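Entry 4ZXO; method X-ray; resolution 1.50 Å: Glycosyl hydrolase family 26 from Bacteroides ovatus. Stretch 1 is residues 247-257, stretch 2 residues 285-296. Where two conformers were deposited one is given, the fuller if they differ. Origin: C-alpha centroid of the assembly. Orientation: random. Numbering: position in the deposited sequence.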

# COMPACT_ATOMS: atom_id res chain seq x y z
N GLN A 247 -8.49 6.11 17.33
CA GLN A 247 -8.48 6.54 15.96
C GLN A 247 -8.45 5.39 14.97
O GLN A 247 -9.10 5.49 13.90
CB GLN A 247 -7.29 7.43 15.71
CG GLN A 247 -7.40 8.76 16.44
CD GLN A 247 -8.59 9.60 15.97
OE1 GLN A 247 -8.96 9.54 14.81
NE2 GLN A 247 -9.19 10.39 16.89
N LEU A 248 -7.75 4.30 15.33
CA LEU A 248 -7.79 3.13 14.43
C LEU A 248 -9.18 2.50 14.44
O LEU A 248 -9.70 2.14 13.38
CB LEU A 248 -6.71 2.11 14.82
CG LEU A 248 -6.56 0.96 13.82
CD1 LEU A 248 -6.28 1.46 12.34
CD2 LEU A 248 -5.54 -0.05 14.34
N ASN A 249 -9.77 2.29 15.62
CA ASN A 249 -11.14 1.82 15.61
C ASN A 249 -12.05 2.74 14.80
O ASN A 249 -12.91 2.25 14.06
CB ASN A 249 -11.70 1.69 17.02
CG ASN A 249 -11.35 0.35 17.66
OD1 ASN A 249 -11.78 -0.72 17.20
ND2 ASN A 249 -10.54 0.39 18.69
N LYS A 250 -11.92 4.05 14.98
CA LYS A 250 -12.73 4.98 14.23
C LYS A 250 -12.53 4.78 12.71
O LYS A 250 -13.52 4.69 11.96
CB LYS A 250 -12.37 6.41 14.60
CG LYS A 250 -13.20 7.43 13.88
CD LYS A 250 -12.51 8.82 13.96
CE LYS A 250 -11.44 8.93 12.89
NZ LYS A 250 -10.71 10.23 12.97
N MET A 251 -11.28 4.73 12.25
CA MET A 251 -11.09 4.59 10.81
C MET A 251 -11.52 3.23 10.28
O MET A 251 -12.06 3.17 9.18
CB MET A 251 -9.61 4.81 10.42
CG MET A 251 -9.14 6.24 10.58
SD MET A 251 -10.25 7.54 9.93
CE MET A 251 -10.33 7.04 8.19
N LEU A 252 -11.26 2.14 11.02
CA LEU A 252 -11.69 0.86 10.48
C LEU A 252 -13.22 0.72 10.50
O LEU A 252 -13.76 0.04 9.63
CB LEU A 252 -11.04 -0.28 11.27
CG LEU A 252 -9.50 -0.21 11.17
CD1 LEU A 252 -8.88 -1.47 11.85
CD2 LEU A 252 -9.03 -0.04 9.71
N THR A 253 -13.90 1.37 11.45
CA THR A 253 -15.37 1.43 11.44
C THR A 253 -15.83 2.17 10.17
O THR A 253 -16.77 1.76 9.46
CB THR A 253 -15.86 2.12 12.73
OG1 THR A 253 -15.54 1.22 13.81
CG2 THR A 253 -17.40 2.35 12.72
N ILE A 254 -15.19 3.30 9.89
CA ILE A 254 -15.49 4.05 8.66
C ILE A 254 -15.25 3.21 7.42
O ILE A 254 -16.13 3.13 6.55
CB ILE A 254 -14.66 5.33 8.60
CG1 ILE A 254 -15.23 6.36 9.58
CG2 ILE A 254 -14.60 5.92 7.15
CD1 ILE A 254 -14.29 7.52 9.85
N LEU A 255 -14.12 2.52 7.35
CA LEU A 255 -13.81 1.65 6.22
C LEU A 255 -14.84 0.55 6.05
O LEU A 255 -15.30 0.30 4.93
CB LEU A 255 -12.43 0.97 6.34
CG LEU A 255 -11.21 1.81 6.14
CD1 LEU A 255 -9.99 0.94 6.03
CD2 LEU A 255 -11.32 2.69 4.93
N THR A 256 -15.19 -0.11 7.15
CA THR A 256 -16.15 -1.20 7.08
C THR A 256 -17.51 -0.68 6.56
O THR A 256 -18.12 -1.29 5.65
CB THR A 256 -16.29 -1.88 8.46
OG1 THR A 256 -14.97 -2.32 8.88
CG2 THR A 256 -17.21 -3.07 8.43
N GLU A 257 -17.96 0.48 7.08
CA GLU A 257 -19.25 1.08 6.67
C GLU A 257 -19.17 1.46 5.18
O GLU A 257 -20.10 1.18 4.39
CB GLU A 257 -19.55 2.33 7.60
CG GLU A 257 -20.92 3.12 7.44
CD GLU A 257 -21.07 4.33 8.46
OE1 GLU A 257 -20.78 4.09 9.67
OE2 GLU A 257 -21.46 5.52 8.08
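Stretch 2, residues 285-296: TLLPVIEKYPLS

Stretch 2 enters in a helix already under way, which runs in nearly the same direction as the helix of stretch 1: the axes cross at -30° and approach to 10.3 Å. P288, whose nitrogen carries no hydrogen to give to the preceding turn, kinks this helix. L286 points its CA-to-CB bond away, yet its CD1 comes within 4.5 Å of L248 CD2. V289 is the closer neighbour: its CB points toward stretch 1, and its compact branched side chain lets CG1 pack 3.6 Å from L248 CD2. I290 adds CG2, 4.2 Å from L252 CD1, and opens a type I turn that ends at Y293. Within that turn, the long side chain of K292 carries NZ to a weak hydrogen bond with N249 OD1 (3.1 Å).

Y293 is the centre of the contact. Its flat ring accepts L252 CB over one face, 3.5 Å from the ring centroid in a CH-pi contact, while its OH donates a hydrogen bond to N249 OD1 (2.7 Å). A tyrosine suits this place because its ring can cover an apolar residue while its hydroxyl reaches a polar one on the same face of the helix. T256 OG1 lies at the ring edge, 3.5 Å from Y293 CD1, and P294 extends this contact, its CD 3.6 Å from T256 OG1. Finally, L295 brings CD2 to 4.0 Å from L252 CD2, closing the apolar patch.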

# COMPACT_ATOMS: atom_id res chain seq x y z
N THR A 285 -1.90 -4.63 21.44
CA THR A 285 -2.50 -3.40 20.88
C THR A 285 -3.07 -3.64 19.47
O THR A 285 -4.24 -3.41 19.24
CB THR A 285 -1.47 -2.27 20.84
OG1 THR A 285 -1.07 -2.01 22.19
CG2 THR A 285 -2.06 -0.99 20.31
N LEU A 286 -2.24 -4.09 18.53
CA LEU A 286 -2.72 -4.17 17.15
C LEU A 286 -3.82 -5.24 16.94
O LEU A 286 -4.91 -4.96 16.39
CB LEU A 286 -1.55 -4.47 16.23
CG LEU A 286 -1.92 -4.54 14.75
CD1 LEU A 286 -2.41 -3.24 14.14
CD2 LEU A 286 -0.77 -5.06 13.87
N LEU A 287 -3.53 -6.47 17.34
CA LEU A 287 -4.47 -7.58 17.05
C LEU A 287 -5.85 -7.37 17.65
O LEU A 287 -6.84 -7.57 16.96
CB LEU A 287 -3.86 -8.89 17.52
CG LEU A 287 -4.68 -10.15 17.13
CD1 LEU A 287 -4.91 -10.29 15.60
CD2 LEU A 287 -4.01 -11.43 17.65
N PRO A 288 -5.93 -6.91 18.90
CA PRO A 288 -7.31 -6.76 19.42
C PRO A 288 -8.14 -5.73 18.69
O PRO A 288 -9.36 -5.85 18.69
CB PRO A 288 -7.12 -6.32 20.88
CG PRO A 288 -5.74 -6.85 21.26
CD PRO A 288 -4.90 -6.75 19.96
N VAL A 289 -7.49 -4.77 18.03
CA VAL A 289 -8.24 -3.83 17.22
C VAL A 289 -8.57 -4.42 15.87
O VAL A 289 -9.75 -4.45 15.52
CB VAL A 289 -7.48 -2.50 17.01
CG1 VAL A 289 -8.30 -1.57 16.11
CG2 VAL A 289 -7.25 -1.84 18.36
N ILE A 290 -7.57 -4.91 15.13
CA ILE A 290 -7.83 -5.24 13.74
C ILE A 290 -8.69 -6.50 13.60
O ILE A 290 -9.40 -6.63 12.61
CB ILE A 290 -6.54 -5.40 12.89
CG1 ILE A 290 -5.66 -6.53 13.38
CG2 ILE A 290 -5.75 -4.08 12.87
CD1 ILE A 290 -4.46 -6.77 12.49
N GLU A 291 -8.67 -7.39 14.59
CA GLU A 291 -9.43 -8.64 14.45
C GLU A 291 -10.92 -8.42 14.46
O GLU A 291 -11.67 -9.35 14.10
CB GLU A 291 -9.05 -9.64 15.53
CG GLU A 291 -9.52 -9.24 16.92
CD GLU A 291 -9.02 -10.20 18.00
OE1 GLU A 291 -8.49 -11.27 17.63
OE2 GLU A 291 -9.16 -9.88 19.20
N LYS A 292 -11.36 -7.22 14.82
CA LYS A 292 -12.79 -6.90 14.86
C LYS A 292 -13.34 -6.46 13.49
O LYS A 292 -14.53 -6.20 13.35
CB LYS A 292 -13.05 -5.78 15.88
CG LYS A 292 -12.57 -6.06 17.31
CD LYS A 292 -13.10 -5.06 18.27
CE LYS A 292 -12.55 -3.69 18.04
NZ LYS A 292 -13.22 -2.73 19.03
N TYR A 293 -12.47 -6.38 12.48
CA TYR A 293 -12.87 -5.79 11.21
C TYR A 293 -12.45 -6.69 10.08
O TYR A 293 -11.42 -7.34 10.17
CB TYR A 293 -12.22 -4.40 11.02
CG TYR A 293 -12.56 -3.45 12.13
CD1 TYR A 293 -13.78 -2.73 12.11
CD2 TYR A 293 -11.70 -3.27 13.22
CE1 TYR A 293 -14.09 -1.88 13.12
CE2 TYR A 293 -12.06 -2.44 14.25
CZ TYR A 293 -13.21 -1.72 14.18
OH TYR A 293 -13.56 -0.86 15.21
N PRO A 294 -13.22 -6.67 8.98
CA PRO A 294 -12.96 -7.60 7.85
C PRO A 294 -11.85 -7.12 6.94
O PRO A 294 -12.05 -6.96 5.74
CB PRO A 294 -14.31 -7.65 7.12
CG PRO A 294 -14.94 -6.23 7.43
CD PRO A 294 -14.46 -5.87 8.82
N LEU A 295 -10.69 -6.89 7.50
CA LEU A 295 -9.60 -6.36 6.70
C LEU A 295 -9.06 -7.41 5.75
O LEU A 295 -8.84 -8.58 6.14
CB LEU A 295 -8.43 -5.92 7.57
CG LEU A 295 -8.76 -4.85 8.60
CD1 LEU A 295 -7.44 -4.44 9.28
CD2 LEU A 295 -9.35 -3.64 7.95
N SER A 296 -8.74 -7.00 4.52
CA SER A 296 -8.08 -7.92 3.60
C SER A 296 -6.60 -8.04 3.88
O SER A 296 -6.00 -9.10 3.64
CB SER A 296 -8.25 -7.49 2.15
OG SER A 296 -9.61 -7.46 1.82
O HOH W 1 -10.43 -1.89 20.64